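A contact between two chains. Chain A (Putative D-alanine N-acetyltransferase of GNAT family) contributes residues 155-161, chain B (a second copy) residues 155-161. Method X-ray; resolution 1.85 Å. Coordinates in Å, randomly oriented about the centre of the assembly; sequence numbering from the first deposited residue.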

# COMPACT_ATOMS: atom_id res chain seq x y z
N ALA A 155 -15.23 -9.94 3.05
CA ALA A 155 -14.31 -9.91 1.92
C ALA A 155 -14.90 -8.90 0.96
O ALA A 155 -15.92 -9.14 0.43
CB ALA A 155 -14.28 -11.25 1.26
N GLU A 156 -14.28 -7.75 0.77
CA GLU A 156 -14.84 -6.76 -0.12
C GLU A 156 -14.31 -6.79 -1.55
O GLU A 156 -15.06 -6.42 -2.48
CB GLU A 156 -14.65 -5.36 0.46
CG GLU A 156 -15.43 -4.29 -0.27
CD GLU A 156 -15.46 -2.99 0.44
OE1 GLU A 156 -14.59 -2.75 1.27
OE2 GLU A 156 -16.35 -2.19 0.14
N ALA A 157 -13.05 -7.22 -1.73
CA ALA A 157 -12.39 -7.25 -3.04
C ALA A 157 -11.45 -8.43 -3.16
O ALA A 157 -10.92 -8.90 -2.18
CB ALA A 157 -11.56 -5.97 -3.20
N VAL A 158 -11.30 -8.93 -4.39
CA VAL A 158 -10.34 -10.00 -4.74
C VAL A 158 -9.58 -9.49 -5.95
O VAL A 158 -10.22 -9.06 -6.91
CB VAL A 158 -10.96 -11.33 -5.15
CG1 VAL A 158 -9.82 -12.34 -5.52
CG2 VAL A 158 -11.80 -11.86 -4.03
N LEU A 159 -8.26 -9.32 -5.82
CA LEU A 159 -7.42 -8.94 -6.92
C LEU A 159 -6.72 -10.23 -7.36
O LEU A 159 -5.89 -10.80 -6.65
CB LEU A 159 -6.39 -7.89 -6.54
CG LEU A 159 -7.02 -6.65 -5.99
CD1 LEU A 159 -5.76 -5.80 -5.65
CD2 LEU A 159 -7.99 -5.87 -6.92
N LYS A 160 -7.12 -10.72 -8.52
CA LYS A 160 -6.62 -11.99 -9.01
C LYS A 160 -5.13 -12.04 -9.35
O LYS A 160 -4.58 -11.13 -9.94
CB LYS A 160 -7.36 -12.41 -10.27
CG LYS A 160 -8.93 -12.54 -10.16
CD LYS A 160 -9.49 -13.62 -9.23
CE LYS A 160 -9.13 -14.99 -9.76
NZ LYS A 160 -9.77 -16.06 -9.00
N ALA A 161 -4.47 -13.09 -8.87
CA ALA A 161 -3.09 -13.40 -9.15
C ALA A 161 -2.32 -12.24 -8.73
O ALA A 161 -1.28 -11.90 -9.34
CB ALA A 161 -2.85 -13.67 -10.63
N ALA B 155 -11.91 -2.20 -13.98
CA ALA B 155 -12.23 -1.92 -12.60
C ALA B 155 -12.34 -3.28 -11.96
O ALA B 155 -13.27 -4.00 -12.26
CB ALA B 155 -13.59 -1.18 -12.54
N GLU B 156 -11.40 -3.67 -11.10
CA GLU B 156 -11.48 -5.00 -10.44
C GLU B 156 -12.00 -5.00 -9.00
O GLU B 156 -12.49 -6.03 -8.55
CB GLU B 156 -10.14 -5.72 -10.53
CG GLU B 156 -10.16 -7.16 -10.02
CD GLU B 156 -8.88 -7.89 -10.22
OE1 GLU B 156 -7.82 -7.23 -10.25
OE2 GLU B 156 -8.93 -9.15 -10.28
N ALA B 157 -11.90 -3.88 -8.29
CA ALA B 157 -12.36 -3.79 -6.90
C ALA B 157 -12.81 -2.38 -6.58
O ALA B 157 -12.29 -1.40 -7.14
CB ALA B 157 -11.22 -4.19 -5.96
N VAL B 158 -13.76 -2.31 -5.65
CA VAL B 158 -14.34 -1.08 -5.14
C VAL B 158 -14.34 -1.26 -3.61
O VAL B 158 -14.81 -2.27 -3.11
CB VAL B 158 -15.78 -0.88 -5.68
CG1 VAL B 158 -16.41 0.42 -5.13
CG2 VAL B 158 -15.78 -0.85 -7.20
N LEU B 159 -13.67 -0.35 -2.89
CA LEU B 159 -13.62 -0.34 -1.45
C LEU B 159 -14.49 0.88 -1.08
O LEU B 159 -14.06 2.01 -1.29
CB LEU B 159 -12.17 -0.28 -0.90
CG LEU B 159 -11.21 -1.41 -1.39
CD1 LEU B 159 -9.87 -1.26 -0.65
CD2 LEU B 159 -11.77 -2.83 -1.22
N LYS B 160 -15.70 0.62 -0.57
CA LYS B 160 -16.67 1.69 -0.24
C LYS B 160 -16.18 2.62 0.84
O LYS B 160 -15.67 2.19 1.86
CB LYS B 160 -18.05 1.13 0.12
CG LYS B 160 -18.78 0.34 -0.99
CD LYS B 160 -19.18 1.15 -2.25
CE LYS B 160 -20.22 2.24 -2.00
NZ LYS B 160 -20.46 3.07 -3.25
N ALA B 161 -16.31 3.92 0.58
CA ALA B 161 -15.91 4.97 1.52
C ALA B 161 -14.49 4.83 2.02
O ALA B 161 -14.22 5.19 3.13
CB ALA B 161 -16.90 5.04 2.71
O HOH W 1 -17.38 -2.71 -2.37
O HOH W 2 -14.79 -5.24 -5.09
O HOH W 3 -13.25 -7.43 -6.41
O HOH W 4 -11.10 -10.19 -9.06

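Where two copies of one protein meet through the same segment, any contact made once tends to be made twice, and the point of near-symmetry is often occupied by a residue facing its own counterpart. The pairing of residues 155-161 in this putative D-alanine N-acetyltransferase is a compact example. At its centre A:Ala157 faces B:Ala157, their CB atoms only 3.3 Å apart. Both CA-to-CB bonds point toward the opposite chain, and the two CA atoms lie 5.2 Å from each other, so the two methyl groups meet between the backbones in tight contact.

Leucine extends this small apolar patch on both chains. The CD2 atom of B:Leu159 lies 3.7 Å from CB of A:Ala157, and CD2 of A:Leu159 lies 3.8 Å from CB of B:Ala157. Each leucine leaves its backbone sideways, yet its end comes nearer the partner, with chi1 in m and chi2 in t. A branched side chain can thus reach a central methyl group even though its CA-to-CB bond is not aimed at the other strand. These four buried side chains offer van der Waals contact but no directional bonds.

The backbone around them runs as one strand from each chain, with N-to-C directions 155° apart, a roughly antiparallel arrangement. The register follows: A:Glu156 lies across from B:Leu159, and A:Leu159 across from B:Glu156. With the strand axes 6.2 Å apart at closest approach, the backbones do not hydrogen-bond directly to each other. Water takes up part of the gap. Water 2 donates to O of A:Glu156 at 2.9 Å and accepts from N of B:Val158 at 3.2 Å; water 3 repeats the bridge, donating to O of B:Glu156 at 2.7 Å and accepting from N of A:Val158 at 3.2 Å. Each water therefore links a carbonyl to an amide across the interface, as a direct strand pairing would, but at a wider spacing.

Farther out, the glutamates supply the direct polar bonds. Both have chi1 and chi2 in t, an extended form that carries the carboxylate to the corner where the partner chain turns. There OE2 of A:Glu156 accepts a hydrogen bond from N of B:Lys160 at 3.0 Å, and OE2 of B:Glu156 accepts one from N of A:Lys160, also at 3.0 Å. N-H...O angles of 173° and 174° make both nearly linear. The lysine contributes its backbone amide to this bond, while the end of its side chain leads away from the partner stretch. The same carboxylate oxygens also receive water: water 1 donates to OE2 of A:Glu156 at 2.8 Å and to O of B:Val158 at 2.7 Å, and water 4 donates to OE2 of B:Glu156 at 2.7 Å and to O of A:Val158 at 2.6 Å. By donating to both, each water lets two acceptors sit near one another. In all, 380 Å² is buried, both sides summed, with methyl packing at the centre and matched glutamate-amide bonds toward the two ends.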